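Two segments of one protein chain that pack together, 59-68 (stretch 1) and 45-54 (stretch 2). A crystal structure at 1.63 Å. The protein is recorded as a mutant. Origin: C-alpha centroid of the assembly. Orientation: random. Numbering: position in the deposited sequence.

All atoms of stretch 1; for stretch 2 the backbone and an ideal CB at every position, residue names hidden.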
# COMPACT_ATOMS: atom_id res chain seq x y z
N ILE A 59 -0.62 -6.55 4.88
CA ILE A 59 -1.55 -5.59 4.29
C ILE A 59 -2.56 -6.34 3.45
O ILE A 59 -2.19 -7.19 2.63
CB ILE A 59 -0.80 -4.54 3.44
CG1 ILE A 59 0.15 -3.73 4.31
CG2 ILE A 59 -1.81 -3.60 2.73
CD1 ILE A 59 1.04 -2.84 3.51
N VAL A 60 -3.83 -6.01 3.62
CA VAL A 60 -4.90 -6.55 2.78
C VAL A 60 -5.22 -5.51 1.72
O VAL A 60 -5.47 -4.33 2.03
CB VAL A 60 -6.13 -6.91 3.62
CG1 VAL A 60 -7.30 -7.28 2.74
CG2 VAL A 60 -5.76 -8.07 4.56
N ALA A 61 -5.18 -5.93 0.47
CA ALA A 61 -5.32 -5.01 -0.65
C ALA A 61 -6.15 -5.69 -1.72
O ALA A 61 -6.24 -6.92 -1.78
CB ALA A 61 -3.96 -4.59 -1.22
N ASP A 62 -6.76 -4.88 -2.59
CA ASP A 62 -7.51 -5.52 -3.64
C ASP A 62 -6.56 -6.18 -4.64
O ASP A 62 -5.34 -5.93 -4.65
CB ASP A 62 -8.49 -4.55 -4.30
CG ASP A 62 -7.83 -3.66 -5.32
OD1 ASP A 62 -6.67 -3.27 -5.12
OD2 ASP A 62 -8.50 -3.35 -6.32
N ALA A 63 -7.12 -7.08 -5.43
CA ALA A 63 -6.29 -7.92 -6.29
C ALA A 63 -5.45 -7.10 -7.26
O ALA A 63 -4.34 -7.52 -7.64
CB ALA A 63 -7.17 -8.90 -7.06
N ALA A 64 -5.93 -5.93 -7.67
CA ALA A 64 -5.23 -5.15 -8.68
C ALA A 64 -4.33 -4.06 -8.10
O ALA A 64 -3.70 -3.34 -8.88
CB ALA A 64 -6.23 -4.50 -9.63
N HIS A 65 -4.26 -3.92 -6.78
CA HIS A 65 -3.35 -2.93 -6.20
C HIS A 65 -1.91 -3.20 -6.62
O HIS A 65 -1.49 -4.35 -6.71
CB HIS A 65 -3.45 -2.95 -4.67
CG HIS A 65 -2.75 -1.81 -4.00
ND1 HIS A 65 -3.37 -0.61 -3.74
CD2 HIS A 65 -1.48 -1.69 -3.55
CE1 HIS A 65 -2.51 0.21 -3.16
NE2 HIS A 65 -1.36 -0.42 -3.03
N GLN A 66 -1.16 -2.13 -6.89
CA GLN A 66 0.17 -2.24 -7.49
C GLN A 66 1.28 -2.04 -6.47
O GLN A 66 1.16 -1.22 -5.55
CB GLN A 66 0.33 -1.23 -8.63
CG GLN A 66 -0.66 -1.48 -9.75
CD GLN A 66 -0.61 -0.40 -10.81
OE1 GLN A 66 0.37 0.33 -10.93
NE2 GLN A 66 -1.69 -0.28 -11.58
N TRP A 67 2.38 -2.79 -6.64
CA TRP A 67 3.49 -2.82 -5.70
C TRP A 67 4.78 -2.66 -6.47
O TRP A 67 4.98 -3.35 -7.48
CB TRP A 67 3.52 -4.13 -4.91
CG TRP A 67 2.26 -4.39 -4.14
CD1 TRP A 67 1.14 -5.02 -4.60
CD2 TRP A 67 1.99 -4.02 -2.79
NE1 TRP A 67 0.18 -5.06 -3.61
CE2 TRP A 67 0.68 -4.45 -2.49
CE3 TRP A 67 2.73 -3.36 -1.80
CZ2 TRP A 67 0.10 -4.25 -1.24
CZ3 TRP A 67 2.14 -3.15 -0.56
CH2 TRP A 67 0.84 -3.59 -0.29
N PRO A 68 5.69 -1.80 -6.04
CA PRO A 68 6.98 -1.65 -6.74
C PRO A 68 7.96 -2.74 -6.32
O PRO A 68 8.41 -2.76 -5.17
CB PRO A 68 7.45 -0.26 -6.28
CG PRO A 68 6.90 -0.14 -4.88
CD PRO A 68 5.56 -0.88 -4.89
N UNK A 45 -16.97 -5.18 -1.96
CA UNK A 45 -17.07 -6.38 -2.77
C UNK A 45 -15.87 -6.68 -3.64
O UNK A 45 -15.94 -7.62 -4.44
CB UNK A 45 -18.31 -6.28 -3.66
N UNK A 46 -14.79 -5.93 -3.52
CA UNK A 46 -13.62 -6.18 -4.36
C UNK A 46 -12.91 -7.46 -3.92
O UNK A 46 -12.82 -7.75 -2.72
CB UNK A 46 -12.66 -4.99 -4.31
N UNK A 47 -12.39 -8.25 -4.86
CA UNK A 47 -11.55 -9.39 -4.47
C UNK A 47 -10.29 -8.88 -3.80
O UNK A 47 -9.65 -7.95 -4.29
CB UNK A 47 -11.20 -10.26 -5.68
N UNK A 48 -9.94 -9.47 -2.66
CA UNK A 48 -8.85 -8.98 -1.84
C UNK A 48 -7.77 -10.03 -1.64
O UNK A 48 -8.05 -11.23 -1.58
CB UNK A 48 -9.38 -8.51 -0.48
N UNK A 49 -6.55 -9.55 -1.45
CA UNK A 49 -5.40 -10.38 -1.15
C UNK A 49 -4.74 -9.94 0.14
O UNK A 49 -4.63 -8.74 0.41
CB UNK A 49 -4.39 -10.34 -2.30
N UNK A 50 -4.28 -10.90 0.93
CA UNK A 50 -3.45 -10.63 2.09
C UNK A 50 -1.98 -10.77 1.70
O UNK A 50 -1.53 -11.86 1.34
CB UNK A 50 -3.80 -11.57 3.24
N UNK A 51 -1.24 -9.66 1.76
CA UNK A 51 0.17 -9.64 1.38
C UNK A 51 1.00 -9.54 2.65
O UNK A 51 0.85 -8.59 3.42
CB UNK A 51 0.48 -8.48 0.43
N UNK A 52 1.86 -10.52 2.86
CA UNK A 52 2.71 -10.61 4.05
C UNK A 52 4.15 -10.35 3.66
O UNK A 52 4.66 -10.96 2.71
CB UNK A 52 2.58 -11.98 4.72
N UNK A 53 4.80 -9.45 4.38
CA UNK A 53 6.18 -9.07 4.08
C UNK A 53 7.13 -9.66 5.10
O UNK A 53 6.73 -10.14 6.15
CB UNK A 53 6.33 -7.55 4.04
N UNK A 54 8.42 -9.63 4.76
CA UNK A 54 9.43 -10.26 5.60
C UNK A 54 9.66 -9.52 6.91
O UNK A 54 10.30 -10.07 7.81
CB UNK A 54 10.75 -10.36 4.83

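Position 45 has phi/psi of 83/7°, and its ideal CB finds nothing of stretch 1 within 5.5 Å. Positive phi alone favours glycine, and the residue is G45.

At position 46 CA-to-CB points toward stretch 1, the ideal CB lying 4.2 Å from D62 CB. The nearby carboxylate invites a long basic side chain, lysine or arginine, or a polar one. R46 meets it with a long salt bridge, NH2 to D62 OD2 4.0 Å, the carboxylate lying at the guanidinium edge. One water closes the gap, donating to D62 OD2 (2.6 Å) and accepting from R46 NH2 (2.7 Å) and A64 N (3.1 Å).

Position 47 points sideways, its ideal CB 4.5 Å from A63 CB. Its carbonyl O accepts from A63 N at 2.9 Å; phi of -65° permits proline among many small or apolar residues. P47 rests its CB 4.4 Å from A63 CB.

From 48 the backbone is a strand, antiparallel to 59-62. Position 48 pairs with D62 without hydrogen bonds, CA-CA 4.1 Å, and its side chain diverges from that of D62. The ideal CB is 4.0 Å from V60 CG1, so a small or medium apolar residue would suit. C48 places CB against that methyl.

Position 49 is locked to A61 by two hydrogen bonds, 49 N to A61 O (2.7 Å) and A61 N to 49 O (2.9 Å). Its CB shares a sheet face with A61, whose small side chain leaves room; A63 CB offers an apolar contact for a long or aromatic residue. Y49 brings CE1 to 3.6 Å from A63 CB.

Position 50 faces the V60 side, ideal CB 4.2 Å from V60 CG2. Beta-branched or long aliphatic-stemmed residues would fit. E50 is extended through chi2, and its OE1 lies 4.1 Å from V60 CG2, without a polar partner in stretch 1.

Position 51 repeats the paired geometry with I59: 51 N to I59 O 2.8 Å, I59 N to 51 O 2.9 Å. The ideal CB lies 4.6 Å from W67 CZ2, favouring valine, isoleucine or leucine. V51 sets CG2 4.3 Å from W67 CZ2.

Position 53 points toward stretch 1, but nothing lies within 5.5 Å of its ideal CB, so a short side chain would fall short, while a large apolar or aromatic one could reach I59 and W67. F53 does: CZ is 3.5 Å from W67 CZ3 and CE2 4.1 Å from I59 CD1, the aromatic planes inclined at 54°.

Position 52 points away and 54 is out of reach, so many residues would serve; they are E52 and S54.

Stretch 2 45-54: GRPCYEVEFS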
# COMPACT_ATOMS: atom_id res chain seq x y z
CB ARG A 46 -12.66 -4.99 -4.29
CG ARG A 46 -13.27 -3.66 -4.77
CD ARG A 46 -13.56 -3.68 -6.26
NE ARG A 46 -12.36 -3.88 -7.06
CZ ARG A 46 -12.36 -4.27 -8.33
NH1 ARG A 46 -13.51 -4.50 -8.95
NH2 ARG A 46 -11.22 -4.42 -8.98
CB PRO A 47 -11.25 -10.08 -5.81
CG PRO A 47 -12.21 -9.49 -6.79
CD PRO A 47 -12.48 -8.11 -6.32
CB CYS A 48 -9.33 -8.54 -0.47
SG CYS A 48 -10.31 -7.03 -0.55
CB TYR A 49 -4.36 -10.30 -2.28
CG TYR A 49 -4.68 -11.21 -3.44
CD1 TYR A 49 -5.78 -10.99 -4.24
CD2 TYR A 49 -3.88 -12.31 -3.71
CE1 TYR A 49 -6.08 -11.84 -5.29
CE2 TYR A 49 -4.16 -13.16 -4.76
CZ TYR A 49 -5.26 -12.92 -5.55
OH TYR A 49 -5.54 -13.76 -6.60
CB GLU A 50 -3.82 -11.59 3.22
CG GLU A 50 -3.08 -11.41 4.51
CD GLU A 50 -3.74 -12.17 5.64
OE1 GLU A 50 -4.85 -11.78 6.05
OE2 GLU A 50 -3.15 -13.16 6.11
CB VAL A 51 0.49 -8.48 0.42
CG1 VAL A 51 1.91 -8.64 -0.12
CG2 VAL A 51 -0.55 -8.42 -0.70
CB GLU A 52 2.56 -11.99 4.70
CG GLU A 52 3.35 -12.17 5.97
CD GLU A 52 3.23 -13.58 6.52
OE1 GLU A 52 2.94 -13.72 7.72
OE2 GLU A 52 3.43 -14.55 5.74
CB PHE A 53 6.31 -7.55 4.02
CG PHE A 53 5.45 -6.94 2.96
CD1 PHE A 53 5.91 -6.86 1.65
CD2 PHE A 53 4.19 -6.48 3.26
CE1 PHE A 53 5.12 -6.30 0.65
CE2 PHE A 53 3.38 -5.92 2.26
CZ PHE A 53 3.86 -5.83 0.96
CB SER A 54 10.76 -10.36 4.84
OG SER A 54 11.15 -9.09 4.36
O HOH W 1 -9.00 -5.38 -7.87
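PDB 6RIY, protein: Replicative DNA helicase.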